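Long-range contact in transcription initiation factor IIB (Methanocaldococcus vulcanius, PDB 5O9I), which is the HINT-fold mini-intein of an archaeal transcription initiation factor and probably excises itself by protein splicing, joining the flanking sequences: residues A48-V53 with S70-H75. Numbering follows the deposited sequence.
Sequences ARCKDV and SEVSRH
A48 and V72 form an antiparallel hydrogen-bonded pair, A48 N to V72 O at 3.0 Å and V72 N to A48 O at 2.9 Å, and the next pair, R49 with E71, is non-hydrogen-bonded. One residue on, C50 N reaches S70 O at 3.0 Å, straight at the hydrogen (170°) but arriving 33° off the plane of the carbonyl, just where 48-53 curves away from its neighbour.

On one face A48 and V72 meet I33 and I29 of helix 25-34, and the side chain of C50, just past the clear strand, joins them against I32. A chi1 of 54° turns C50 SG into the position flanked by both its backbone N and its carbonyl carbon, and there it meets V72 CG1 at 3.6 Å. A48 CB touches the other branch, V72 CG2, more loosely at 4.5 Å. On the opposite face R49 lays its CG against S70 O at 3.4 Å, while E71 CB lies 3.2 Å from A48 O. E71 OE2 hydrogen-bonds to T176 OG1 on strand 171-176, which flanks 71-76 on its other side.

Strand 46-49 thus exemplifies an edge strand paired by its backbone and covered on its apolar face by a helix; the chain then turns through K51 and D52 into strand 53-58 of a second sheet, within the mainly beta HINT fold of intein splicing domains.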
ATOM      1  N   ALA A  48      12.793  -8.518  -6.637  1.00109.40           N
ATOM      2  CA  ALA A  48      14.167  -8.147  -6.327  1.00109.43           C
ATOM      3  C   ALA A  48      14.335  -7.772  -4.880  1.00105.86           C
ATOM      4  O   ALA A  48      13.457  -7.172  -4.271  1.00103.68           O
ATOM      5  CB  ALA A  48      14.647  -7.000  -7.224  1.00112.20           C
ATOM      6  N   ARG A  49      15.479  -8.133  -4.323  1.00108.48           N
ATOM      7  CA  ARG A  49      15.785  -7.844  -2.950  1.00106.74           C
ATOM      8  C   ARG A  49      16.210  -6.400  -2.902  1.00105.49           C
ATOM      9  O   ARG A  49      16.812  -5.934  -3.838  1.00104.90           O
ATOM     10  CB  ARG A  49      16.888  -8.765  -2.431  1.00110.04           C
ATOM     11  CG  ARG A  49      16.816  -8.931  -0.934  1.00112.41           C
ATOM     12  CD  ARG A  49      18.085  -9.524  -0.360  1.00116.54           C
ATOM     13  NE  ARG A  49      19.270  -8.687  -0.561  1.00119.80           N
ATOM     14  CZ  ARG A  49      19.578  -7.582   0.123  1.00120.06           C
ATOM     15  NH1 ARG A  49      18.794  -7.108   1.093  1.00117.04           N
ATOM     16  NH2 ARG A  49      20.702  -6.936  -0.163  1.00124.23           N
ATOM     17  N   CYS A  50      15.849  -5.689  -1.834  1.00105.10           N
ATOM     18  CA  CYS A  50      16.321  -4.309  -1.629  1.00104.49           C
ATOM     19  C   CYS A  50      16.787  -4.096  -0.208  1.00102.97           C
ATOM     20  O   CYS A  50      16.510  -4.875   0.688  1.00 98.56           O
ATOM     21  CB  CYS A  50      15.274  -3.269  -2.041  1.00102.21           C
ATOM     22  SG  CYS A  50      13.647  -3.434  -1.298  1.00 95.72           S
ATOM     23  N   LYS A  51      17.560  -3.038  -0.049  1.00104.91           N
ATOM     24  CA  LYS A  51      18.334  -2.770   1.162  1.00107.38           C
ATOM     25  C   LYS A  51      18.278  -1.273   1.410  1.00105.93           C
ATOM     26  O   LYS A  51      18.028  -0.511   0.487  1.00106.73           O
ATOM     27  CB  LYS A  51      19.774  -3.194   0.868  1.00113.14           C
ATOM     28  CG  LYS A  51      20.784  -3.222   2.030  1.00114.99           C
ATOM     29  CD  LYS A  51      22.216  -3.065   1.521  1.00117.09           C
ATOM     30  CE  LYS A  51      23.056  -4.342   1.645  1.00119.24           C
ATOM     31  NZ  LYS A  51      24.278  -4.273   0.800  1.00123.79           N
ATOM     32  N   ASP A  52      18.613  -0.861   2.625  1.00106.35           N
ATOM     33  CA  ASP A  52      18.717   0.560   2.955  1.00109.81           C
ATOM     34  C   ASP A  52      17.361   1.344   2.810  1.00104.74           C
ATOM     35  O   ASP A  52      17.372   2.553   2.617  1.00109.01           O
ATOM     36  CB  ASP A  52      19.843   1.262   2.117  1.00113.99           C
ATOM     37  CG  ASP A  52      21.222   0.590   2.236  1.00121.49           C
ATOM     38  OD1 ASP A  52      21.447  -0.146   3.217  1.00125.66           O
ATOM     39  OD2 ASP A  52      22.080   0.811   1.337  1.00123.22           O
ATOM     40  N   VAL A  53      16.222   0.663   2.829  1.00 97.12           N
ATOM     41  CA  VAL A  53      14.960   1.281   2.480  1.00 92.37           C
ATOM     42  C   VAL A  53      13.876   0.879   3.473  1.00 87.53           C
ATOM     43  O   VAL A  53      13.702  -0.284   3.780  1.00 86.08           O
ATOM     44  CB  VAL A  53      14.532   0.879   1.053  1.00 92.12           C
ATOM     45  CG1 VAL A  53      13.054   1.246   0.789  1.00 88.69           C
ATOM     46  CG2 VAL A  53      15.442   1.556   0.038  1.00 93.51           C
ATOM     47  N   SER A  70      12.138  -5.757   2.756  1.00 84.45           N
ATOM     48  CA  SER A  70      13.074  -6.817   2.367  1.00 88.64           C
ATOM     49  C   SER A  70      13.195  -6.935   0.871  1.00 89.11           C
ATOM     50  O   SER A  70      14.323  -7.043   0.330  1.00 92.68           O
ATOM     51  CB  SER A  70      12.582  -8.143   2.944  1.00 88.95           C
ATOM     52  OG  SER A  70      11.189  -8.284   2.686  1.00 87.04           O
ATOM     53  N   GLU A  71      12.048  -6.950   0.199  1.00 89.20           N
ATOM     54  CA  GLU A  71      12.016  -7.058  -1.279  1.00 93.53           C
ATOM     55  C   GLU A  71      10.813  -6.379  -1.938  1.00 90.98           C
ATOM     56  O   GLU A  71       9.806  -6.111  -1.316  1.00 86.33           O
ATOM     57  CB  GLU A  71      12.046  -8.535  -1.725  1.00 96.75           C
ATOM     58  CG  GLU A  71      11.294  -9.487  -0.805  1.00 97.95           C
ATOM     59  CD  GLU A  71      10.609 -10.623  -1.513  1.00100.54           C
ATOM     60  OE1 GLU A  71      11.262 -11.235  -2.371  1.00103.85           O
ATOM     61  OE2 GLU A  71       9.425 -10.888  -1.211  1.00100.80           O
ATOM     62  N   VAL A  72      10.947  -6.132  -3.235  1.00 93.62           N
ATOM     63  CA  VAL A  72       9.951  -5.437  -4.036  1.00 93.60           C
ATOM     64  C   VAL A  72       9.598  -6.290  -5.230  1.00 95.44           C
ATOM     65  O   VAL A  72      10.358  -7.144  -5.587  1.00 98.42           O
ATOM     66  CB  VAL A  72      10.466  -4.053  -4.513  1.00 95.60           C
ATOM     67  CG1 VAL A  72      10.679  -3.147  -3.311  1.00 92.34           C
ATOM     68  CG2 VAL A  72      11.746  -4.149  -5.366  1.00 99.02           C
ATOM     69  N   SER A  73       8.451  -6.018  -5.851  1.00 95.86           N
ATOM     70  CA  SER A  73       7.911  -6.815  -6.934  1.00 97.96           C
ATOM     71  C   SER A  73       7.082  -5.958  -7.853  1.00101.26           C
ATOM     72  O   SER A  73       6.615  -4.915  -7.450  1.00 98.83           O
ATOM     73  CB  SER A  73       7.045  -7.973  -6.395  1.00 97.29           C
ATOM     74  OG  SER A  73       5.850  -7.558  -5.720  1.00 91.66           O
ATOM     75  N   ARG A  74       6.931  -6.404  -9.101  1.00107.94           N
ATOM     76  CA  ARG A  74       5.973  -5.851 -10.035  1.00109.66           C
ATOM     77  C   ARG A  74       5.432  -6.896 -11.009  1.00111.98           C
ATOM     78  O   ARG A  74       6.035  -7.908 -11.223  1.00113.48           O
ATOM     79  CB  ARG A  74       6.634  -4.732 -10.824  1.00114.14           C
ATOM     80  CG  ARG A  74       7.629  -5.214 -11.868  1.00120.12           C
ATOM     81  CD  ARG A  74       8.414  -4.057 -12.445  1.00119.17           C
ATOM     82  NE  ARG A  74       9.464  -4.524 -13.338  1.00124.67           N
ATOM     83  CZ  ARG A  74      10.292  -3.748 -14.040  1.00126.07           C
ATOM     84  NH1 ARG A  74      10.219  -2.436 -13.985  1.00124.94           N
ATOM     85  NH2 ARG A  74      11.236  -4.290 -14.775  1.00129.30           N
ATOM     86  N   HIS A  75       4.299  -6.588 -11.604  1.00112.81           N
ATOM     87  CA  HIS A  75       3.682  -7.459 -12.561  1.00119.13           C
ATOM     88  C   HIS A  75       2.788  -6.710 -13.491  1.00119.87           C
ATOM     89  O   HIS A  75       2.068  -5.818 -13.025  1.00114.70           O
ATOM     90  CB  HIS A  75       2.964  -8.683 -11.953  1.00123.20           C
ATOM     91  CG  HIS A  75       1.800  -8.434 -11.044  1.00125.61           C
ATOM     92  ND1 HIS A  75       1.953  -8.173  -9.695  1.00129.48           N
ATOM     93  CD2 HIS A  75       0.469  -8.604 -11.239  1.00128.52           C
ATOM     94  CE1 HIS A  75       0.766  -8.095  -9.120  1.00125.79           C
ATOM     95  NE2 HIS A  75      -0.152  -8.359 -10.035  1.00127.03           N
TER